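Local coordinates for protein fumarate reductase iron-sulfur subunit (Mycolicibacterium smegmatis, PDB 7D6V) that probably relays electrons through its three iron-sulfur clusters from the flavoprotein subunit of succinate dehydrogenase towards the membrane anchor and its quinone, at residues R9-G13 and T45-A49; A2-L8 and Y23-D29. All blocks are in the same frame, centred on the assembly; numbering follows the deposited sequence.

Contact 1 of 2, residues R9-G13 and T45-A49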
ATOM      1  N   ARG B   9       6.512  23.394 -12.931  1.00 16.63           N
ATOM      2  CA  ARG B   9       7.656  23.317 -13.828  1.00 16.63           C
ATOM      3  C   ARG B   9       7.872  21.846 -14.208  1.00 16.63           C
ATOM      4  O   ARG B   9       8.920  21.252 -13.981  1.00 16.63           O
ATOM      5  CB  ARG B   9       8.878  23.994 -13.203  1.00 16.63           C
ATOM      6  CG  ARG B   9      10.075  24.073 -14.121  1.00 16.63           C
ATOM      7  CD  ARG B   9      11.279  24.767 -13.497  1.00 16.63           C
ATOM      8  NE  ARG B   9      11.875  24.031 -12.391  1.00 16.63           N
ATOM      9  CZ  ARG B   9      12.821  24.523 -11.600  1.00 16.63           C
ATOM     10  NH1 ARG B   9      13.273  25.750 -11.803  1.00 16.63           N
ATOM     11  NH2 ARG B   9      13.320  23.792 -10.614  1.00 16.63           N
ATOM     12  N   VAL B  10       6.815  21.223 -14.739  1.00 14.70           N
ATOM     13  CA  VAL B  10       6.795  19.787 -15.013  1.00 14.70           C
ATOM     14  C   VAL B  10       7.797  19.417 -16.104  1.00 14.70           C
ATOM     15  O   VAL B  10       7.949  20.127 -17.106  1.00 14.70           O
ATOM     16  CB  VAL B  10       5.370  19.363 -15.408  1.00 14.70           C
ATOM     17  CG1 VAL B  10       5.321  17.897 -15.802  1.00 14.70           C
ATOM     18  CG2 VAL B  10       4.400  19.650 -14.279  1.00 14.70           C
ATOM     19  N   TRP B  11       8.474  18.281 -15.916  1.00 14.26           N
ATOM     20  CA  TRP B  11       9.446  17.777 -16.883  1.00 14.26           C
ATOM     21  C   TRP B  11       8.747  17.036 -18.021  1.00 14.26           C
ATOM     22  O   TRP B  11       7.916  16.155 -17.781  1.00 14.26           O
ATOM     23  CB  TRP B  11      10.443  16.846 -16.192  1.00 14.26           C
ATOM     24  CG  TRP B  11      11.587  16.403 -17.063  1.00 14.26           C
ATOM     25  CD1 TRP B  11      12.790  17.021 -17.207  1.00 14.26           C
ATOM     26  CD2 TRP B  11      11.629  15.246 -17.911  1.00 14.26           C
ATOM     27  NE1 TRP B  11      13.579  16.327 -18.087  1.00 14.26           N
ATOM     28  CE2 TRP B  11      12.889  15.234 -18.536  1.00 14.26           C
ATOM     29  CE3 TRP B  11      10.724  14.224 -18.204  1.00 14.26           C
ATOM     30  CZ2 TRP B  11      13.265  14.240 -19.431  1.00 14.26           C
ATOM     31  CZ3 TRP B  11      11.099  13.242 -19.092  1.00 14.26           C
ATOM     32  CH2 TRP B  11      12.356  13.256 -19.697  1.00 14.26           C
ATOM     33  N   ARG B  12       9.092  17.385 -19.260  1.00 14.46           N
ATOM     34  CA  ARG B  12       8.536  16.753 -20.450  1.00 14.46           C
ATOM     35  C   ARG B  12       9.655  16.167 -21.301  1.00 14.46           C
ATOM     36  O   ARG B  12      10.721  16.769 -21.434  1.00 14.46           O
ATOM     37  CB  ARG B  12       7.729  17.748 -21.298  1.00 14.46           C
ATOM     38  CG  ARG B  12       6.703  18.564 -20.546  1.00 14.46           C
ATOM     39  CD  ARG B  12       5.555  17.721 -20.034  1.00 14.46           C
ATOM     40  NE  ARG B  12       5.023  16.812 -21.043  1.00 14.46           N
ATOM     41  CZ  ARG B  12       4.009  17.096 -21.854  1.00 14.46           C
ATOM     42  NH1 ARG B  12       3.593  16.202 -22.736  1.00 14.46           N
ATOM     43  NH2 ARG B  12       3.417  18.279 -21.792  1.00 14.46           N
ATOM     44  N   GLY B  13       9.409  15.004 -21.879  1.00 15.20           N
ATOM     45  CA  GLY B  13      10.362  14.389 -22.778  1.00 15.20           C
ATOM     46  C   GLY B  13      10.252  12.880 -22.732  1.00 15.20           C
ATOM     47  O   GLY B  13       9.297  12.324 -22.201  1.00 15.20           O
ATOM     48  N   THR B  45      -2.613  19.870 -21.239  1.00 16.76           N
ATOM     49  CA  THR B  45      -1.708  18.834 -21.735  1.00 16.76           C
ATOM     50  C   THR B  45      -2.423  17.489 -21.721  1.00 16.76           C
ATOM     51  O   THR B  45      -2.218  16.675 -20.809  1.00 16.76           O
ATOM     52  CB  THR B  45      -0.429  18.766 -20.904  1.00 16.76           C
ATOM     53  OG1 THR B  45      -0.739  18.301 -19.585  1.00 16.76           O
ATOM     54  CG2 THR B  45       0.220  20.131 -20.809  1.00 16.76           C
ATOM     55  N   PRO B  46      -3.261  17.215 -22.723  1.00 16.71           N
ATOM     56  CA  PRO B  46      -4.005  15.944 -22.732  1.00 16.71           C
ATOM     57  C   PRO B  46      -3.119  14.711 -22.794  1.00 16.71           C
ATOM     58  O   PRO B  46      -3.507  13.654 -22.285  1.00 16.71           O
ATOM     59  CB  PRO B  46      -4.886  16.062 -23.984  1.00 16.71           C
ATOM     60  CG  PRO B  46      -4.824  17.492 -24.394  1.00 16.71           C
ATOM     61  CD  PRO B  46      -3.517  18.014 -23.929  1.00 16.71           C
ATOM     62  N   ASP B  47      -1.936  14.814 -23.403  1.00 17.33           N
ATOM     63  CA  ASP B  47      -1.057  13.675 -23.629  1.00 17.33           C
ATOM     64  C   ASP B  47       0.075  13.588 -22.609  1.00 17.33           C
ATOM     65  O   ASP B  47       1.093  12.946 -22.878  1.00 17.33           O
ATOM     66  CB  ASP B  47      -0.479  13.731 -25.041  1.00 17.33           C
ATOM     67  CG  ASP B  47       0.168  15.060 -25.348  1.00 17.33           C
ATOM     68  OD1 ASP B  47      -0.141  16.044 -24.647  1.00 17.33           O
ATOM     69  OD2 ASP B  47       1.001  15.120 -26.273  1.00 17.33           O
ATOM     70  N   LEU B  48      -0.076  14.220 -21.449  1.00 15.82           N
ATOM     71  CA  LEU B  48       0.958  14.191 -20.424  1.00 15.82           C
ATOM     72  C   LEU B  48       0.954  12.852 -19.694  1.00 15.82           C
ATOM     73  O   LEU B  48      -0.093  12.389 -19.236  1.00 15.82           O
ATOM     74  CB  LEU B  48       0.752  15.334 -19.432  1.00 15.82           C
ATOM     75  CG  LEU B  48       1.564  15.291 -18.141  1.00 15.82           C
ATOM     76  CD1 LEU B  48       2.978  15.739 -18.407  1.00 15.82           C
ATOM     77  CD2 LEU B  48       0.914  16.170 -17.095  1.00 15.82           C
ATOM     78  N   ALA B  49       2.134  12.251 -19.562  1.00 15.48           N
ATOM     79  CA  ALA B  49       2.278  10.907 -19.012  1.00 15.48           C
ATOM     80  C   ALA B  49       2.347  10.942 -17.487  1.00 15.48           C
ATOM     81  O   ALA B  49       3.179  11.653 -16.920  1.00 15.48           O
ATOM     82  CB  ALA B  49       3.540  10.266 -19.586  1.00 15.48           C
TER

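Contact 2 of 2, residues A2-L8 and Y23-D29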
ATOM      1  N   ALA B   2      -8.649  30.000  -0.277  1.00 28.53           N
ATOM      2  CA  ALA B   2      -7.618  30.715  -1.017  1.00 28.53           C
ATOM      3  C   ALA B   2      -7.286  30.001  -2.319  1.00 28.53           C
ATOM      4  O   ALA B   2      -6.330  29.229  -2.389  1.00 28.53           O
ATOM      5  CB  ALA B   2      -6.369  30.873  -0.169  1.00 28.53           C
ATOM      6  N   THR B   3      -8.088  30.260  -3.347  1.00 25.97           N
ATOM      7  CA  THR B   3      -7.842  29.734  -4.681  1.00 25.97           C
ATOM      8  C   THR B   3      -6.927  30.686  -5.434  1.00 25.97           C
ATOM      9  O   THR B   3      -7.227  31.876  -5.561  1.00 25.97           O
ATOM     10  CB  THR B   3      -9.155  29.545  -5.441  1.00 25.97           C
ATOM     11  OG1 THR B   3      -9.988  28.621  -4.730  1.00 25.97           O
ATOM     12  CG2 THR B   3      -8.899  29.017  -6.831  1.00 25.97           C
ATOM     13  N   TYR B   4      -5.809  30.160  -5.929  1.00 24.17           N
ATOM     14  CA  TYR B   4      -4.798  30.963  -6.597  1.00 24.17           C
ATOM     15  C   TYR B   4      -4.287  30.200  -7.810  1.00 24.17           C
ATOM     16  O   TYR B   4      -4.681  29.059  -8.066  1.00 24.17           O
ATOM     17  CB  TYR B   4      -3.648  31.313  -5.646  1.00 24.17           C
ATOM     18  CG  TYR B   4      -2.865  30.116  -5.164  1.00 24.17           C
ATOM     19  CD1 TYR B   4      -1.605  29.841  -5.668  1.00 24.17           C
ATOM     20  CD2 TYR B   4      -3.384  29.261  -4.206  1.00 24.17           C
ATOM     21  CE1 TYR B   4      -0.887  28.748  -5.235  1.00 24.17           C
ATOM     22  CE2 TYR B   4      -2.674  28.167  -3.769  1.00 24.17           C
ATOM     23  CZ  TYR B   4      -1.426  27.917  -4.285  1.00 24.17           C
ATOM     24  OH  TYR B   4      -0.713  26.828  -3.846  1.00 24.17           O
ATOM     25  N   ASP B   5      -3.398  30.842  -8.558  1.00 23.28           N
ATOM     26  CA  ASP B   5      -2.770  30.256  -9.736  1.00 23.28           C
ATOM     27  C   ASP B   5      -1.323  29.941  -9.383  1.00 23.28           C
ATOM     28  O   ASP B   5      -0.543  30.849  -9.080  1.00 23.28           O
ATOM     29  CB  ASP B   5      -2.859  31.206 -10.927  1.00 23.28           C
ATOM     30  CG  ASP B   5      -4.177  31.090 -11.671  1.00 23.28           C
ATOM     31  OD1 ASP B   5      -4.743  29.980 -11.716  1.00 23.28           O
ATOM     32  OD2 ASP B   5      -4.646  32.111 -12.212  1.00 23.28           O
ATOM     33  N   ALA B   6      -0.969  28.662  -9.420  1.00 21.24           N
ATOM     34  CA  ALA B   6       0.366  28.221  -9.052  1.00 21.24           C
ATOM     35  C   ALA B   6       1.264  28.115 -10.277  1.00 21.24           C
ATOM     36  O   ALA B   6       0.804  28.107 -11.420  1.00 21.24           O
ATOM     37  CB  ALA B   6       0.313  26.875  -8.334  1.00 21.24           C
ATOM     38  N   LYS B   7       2.566  28.035 -10.019  1.00 19.90           N
ATOM     39  CA  LYS B   7       3.575  27.859 -11.057  1.00 19.90           C
ATOM     40  C   LYS B   7       4.177  26.466 -10.922  1.00 19.90           C
ATOM     41  O   LYS B   7       4.901  26.184  -9.960  1.00 19.90           O
ATOM     42  CB  LYS B   7       4.651  28.938 -10.963  1.00 19.90           C
ATOM     43  CG  LYS B   7       4.129  30.344 -11.216  1.00 19.90           C
ATOM     44  CD  LYS B   7       5.244  31.372 -11.180  1.00 19.90           C
ATOM     45  CE  LYS B   7       5.775  31.570  -9.768  1.00 19.90           C
ATOM     46  NZ  LYS B   7       4.766  32.175  -8.863  1.00 19.90           N
ATOM     47  N   LEU B   8       3.860  25.601 -11.881  1.00 17.55           N
ATOM     48  CA  LEU B   8       4.466  24.287 -12.012  1.00 17.55           C
ATOM     49  C   LEU B   8       5.571  24.327 -13.059  1.00 17.55           C
ATOM     50  O   LEU B   8       5.587  25.178 -13.949  1.00 17.55           O
ATOM     51  CB  LEU B   8       3.422  23.240 -12.401  1.00 17.55           C
ATOM     52  CG  LEU B   8       2.325  22.923 -11.390  1.00 17.55           C
ATOM     53  CD1 LEU B   8       1.315  21.975 -12.006  1.00 17.55           C
ATOM     54  CD2 LEU B   8       2.919  22.325 -10.133  1.00 17.55           C
ATOM     55  N   TYR B  23       4.088  25.732 -16.528  1.00 16.96           N
ATOM     56  CA  TYR B  23       2.638  25.760 -16.643  1.00 16.96           C
ATOM     57  C   TYR B  23       2.040  26.514 -15.462  1.00 16.96           C
ATOM     58  O   TYR B  23       2.584  26.495 -14.357  1.00 16.96           O
ATOM     59  CB  TYR B  23       2.053  24.345 -16.699  1.00 16.96           C
ATOM     60  CG  TYR B  23       2.569  23.506 -17.842  1.00 16.96           C
ATOM     61  CD1 TYR B  23       3.473  22.479 -17.621  1.00 16.96           C
ATOM     62  CD2 TYR B  23       2.148  23.739 -19.141  1.00 16.96           C
ATOM     63  CE1 TYR B  23       3.945  21.712 -18.663  1.00 16.96           C
ATOM     64  CE2 TYR B  23       2.613  22.980 -20.184  1.00 16.96           C
ATOM     65  CZ  TYR B  23       3.510  21.967 -19.942  1.00 16.96           C
ATOM     66  OH  TYR B  23       3.974  21.207 -20.990  1.00 16.96           O
ATOM     67  N   THR B  24       0.912  27.179 -15.705  1.00 19.94           N
ATOM     68  CA  THR B  24       0.176  27.900 -14.671  1.00 19.94           C
ATOM     69  C   THR B  24      -1.183  27.240 -14.484  1.00 19.94           C
ATOM     70  O   THR B  24      -1.993  27.213 -15.415  1.00 19.94           O
ATOM     71  CB  THR B  24       0.004  29.376 -15.036  1.00 19.94           C
ATOM     72  OG1 THR B  24       1.289  29.979 -15.218  1.00 19.94           O
ATOM     73  CG2 THR B  24      -0.741  30.111 -13.936  1.00 19.94           C
ATOM     74  N   VAL B  25      -1.434  26.721 -13.283  1.00 20.30           N
ATOM     75  CA  VAL B  25      -2.649  25.972 -12.988  1.00 20.30           C
ATOM     76  C   VAL B  25      -3.320  26.569 -11.759  1.00 20.30           C
ATOM     77  O   VAL B  25      -2.662  27.099 -10.860  1.00 20.30           O
ATOM     78  CB  VAL B  25      -2.358  24.468 -12.768  1.00 20.30           C
ATOM     79  CG1 VAL B  25      -3.645  23.663 -12.754  1.00 20.30           C
ATOM     80  CG2 VAL B  25      -1.413  23.941 -13.832  1.00 20.30           C
ATOM     81  N   GLU B  26      -4.647  26.475 -11.727  1.00 23.04           N
ATOM     82  CA  GLU B  26      -5.434  26.942 -10.596  1.00 23.04           C
ATOM     83  C   GLU B  26      -5.427  25.907  -9.477  1.00 23.04           C
ATOM     84  O   GLU B  26      -5.699  24.727  -9.711  1.00 23.04           O
ATOM     85  CB  GLU B  26      -6.863  27.227 -11.047  1.00 23.04           C
ATOM     86  CG  GLU B  26      -7.793  27.687  -9.952  1.00 23.04           C
ATOM     87  CD  GLU B  26      -9.223  27.253 -10.199  1.00 23.04           C
ATOM     88  OE1 GLU B  26      -9.525  26.059  -9.996  1.00 23.04           O
ATOM     89  OE2 GLU B  26     -10.046  28.105 -10.597  1.00 23.04           O
ATOM     90  N   VAL B  27      -5.122  26.351  -8.260  1.00 23.97           N
ATOM     91  CA  VAL B  27      -5.034  25.480  -7.094  1.00 23.97           C
ATOM     92  C   VAL B  27      -6.105  25.891  -6.095  1.00 23.97           C
ATOM     93  O   VAL B  27      -6.255  27.080  -5.795  1.00 23.97           O
ATOM     94  CB  VAL B  27      -3.638  25.534  -6.449  1.00 23.97           C
ATOM     95  CG1 VAL B  27      -3.596  24.684  -5.191  1.00 23.97           C
ATOM     96  CG2 VAL B  27      -2.589  25.066  -7.431  1.00 23.97           C
ATOM     97  N   ASN B  28      -6.849  24.914  -5.592  1.00 26.84           N
ATOM     98  CA  ASN B  28      -7.827  25.126  -4.537  1.00 26.84           C
ATOM     99  C   ASN B  28      -7.305  24.576  -3.212  1.00 26.84           C
ATOM    100  O   ASN B  28      -6.354  23.796  -3.163  1.00 26.84           O
ATOM    101  CB  ASN B  28      -9.163  24.470  -4.891  1.00 26.84           C
ATOM    102  CG  ASN B  28      -9.815  25.093  -6.101  1.00 26.84           C
ATOM    103  OD1 ASN B  28     -10.402  26.167  -6.017  1.00 26.84           O
ATOM    104  ND2 ASN B  28      -9.720  24.416  -7.238  1.00 26.84           N
ATOM    105  N   ASP B  29      -7.948  25.000  -2.129  1.00 29.60           N
ATOM    106  CA  ASP B  29      -7.576  24.529  -0.802  1.00 29.60           C
ATOM    107  C   ASP B  29      -7.907  23.049  -0.648  1.00 29.60           C
ATOM    108  O   ASP B  29      -9.010  22.612  -0.983  1.00 29.60           O
ATOM    109  CB  ASP B  29      -8.297  25.340   0.270  1.00 29.60           C
ATOM    110  CG  ASP B  29      -7.716  26.726   0.444  1.00 29.60           C
ATOM    111  OD1 ASP B  29      -6.502  26.838   0.713  1.00 29.60           O
ATOM    112  OD2 ASP B  29      -8.476  27.707   0.314  1.00 29.60           O
TER

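Contact 1 of 2, residues R9-G13 and T45-A49
Arg12, on the extended strand that runs through residues 9-13, and Leu48, which closes a type I turn begun at Thr45, are the residues whose CA atoms come nearest each other, with Arg12 CA 8.0 Å from Leu48 CA. No hydrogen bond links the segments, and side chains bridge the gap. The chain of Arg12 starts with CG anti to the carbonyl carbon and then bends at both chi2 (-68°) and chi3 (-47°), a curl that brings the guanidinium over to the turn. There the leucine methyl CD1 lies over one face of the group, towards its rim, with Arg12 NE 3.5 Å from Leu48 CD1. The same methyl meets the strand again where Val10 CG1 approaches Leu48 CD1 at 4.1 Å, so a single branch serves both the aliphatic and the charged neighbour. At the far end of the guanidinium, Arg12 NH2 comes obliquely to 3.8 Å from Thr45 CG2.

In the 2Fe-2S domain, which has the beta-grasp fold of plant-type ferredoxins, this contact ties the first strand to the loop that leaves helix 33-43. Asp47 adds an opposite charge near the arginine, but at 4.2 Å between Arg12 NH1 and Asp47 OD1 the pair falls short of a salt bridge. The stronger partner is Asp100, whose carboxylate forms a salt bridge with Arg12 NE and also accepts hydrogen bonds from the backbone N atoms of Gly13 and Ala49, joining both segments through one side chain. Within the turn, Pro46 O is hydrogen-bonded to Tyr482 OH of the neighbouring subunit A.

Contact 2 of 2, residues A2-L8 and Y23-D29
Tyr4 has its CG lodged between the backbone N and the carbonyl carbon (chi1 64°), which lays the ring beside Val27, whose side chain points the same way. Val27 CB sits over one ring face, 4.2 Å from the centroid of the Tyr4 ring and 24° off its normal, a CH-pi contact, while the methyl CG1 reaches towards the phenol end of the ring. The other methyl is turned along the strand, bringing Val27 CG2 to 3.5 Å from Ala6 CB. Further on, Leu8 CD1 meets Val25 CG2 at 3.8 Å.

These residues share one face of an antiparallel beta hairpin made by strands 4-14 and 17-27, the opening element of the beta-grasp fold. Tyr4 with Val27, Ala6 with Val25 and Leu8 with Tyr23 are hydrogen-bonded pairs, each with two backbone bonds; that from Val27 N to Tyr4 O, 2.8 Å long, is almost straight. The N-to-C directions of the short strand segments stand 139° apart, a marked twist from exact antiparallel. Helix 33-43 packs on this face through Ile36, which touches Leu8, Val25 and Val27, and Leu40, which touches Val25.

The opposite face carries the non-hydrogen-bonded pairs Asp5 with Glu26 and Lys7 with Thr24 and is largely exposed. Beyond the paired strands, the hydroxyl of Thr3 donates to the side chain of Asn28, with Thr3 OG1 2.8 Å from Asn28 OD1 and tilted from the carbonyl plane. Asn28 ND2 in turn donates to Glu26 OE1, from above the carboxylate plane, and to Glu31 OE2, so that both ends of the amide are engaged. Thr3 CG2 rests on the aliphatic part of Glu26, 3.6 Å from Glu26 CG.

Contact 1 and contact 2 follow one another along strand 4-14, their centres about 17 Å apart, and meet at Tyr23. The hydroxyl of this residue, Tyr23 OH, lies 3.1 Å from Arg12 NH2, a probable hydrogen bond, and its ring packs against the turn, the methyl of Thr45 lying over one face towards the rim, with Tyr23 CE2 3.8 Å from Thr45 CG2. Contact 2 pairs the two strands of the hairpin, whereas contact 1 connects that hairpin to the loop beyond helix 33-43. Neither contact includes a residue of an iron-sulfur pocket, but the chain leaving 45-49 soon reaches Asn53 and Cys54, the first residues of the 2Fe-2S cluster pocket.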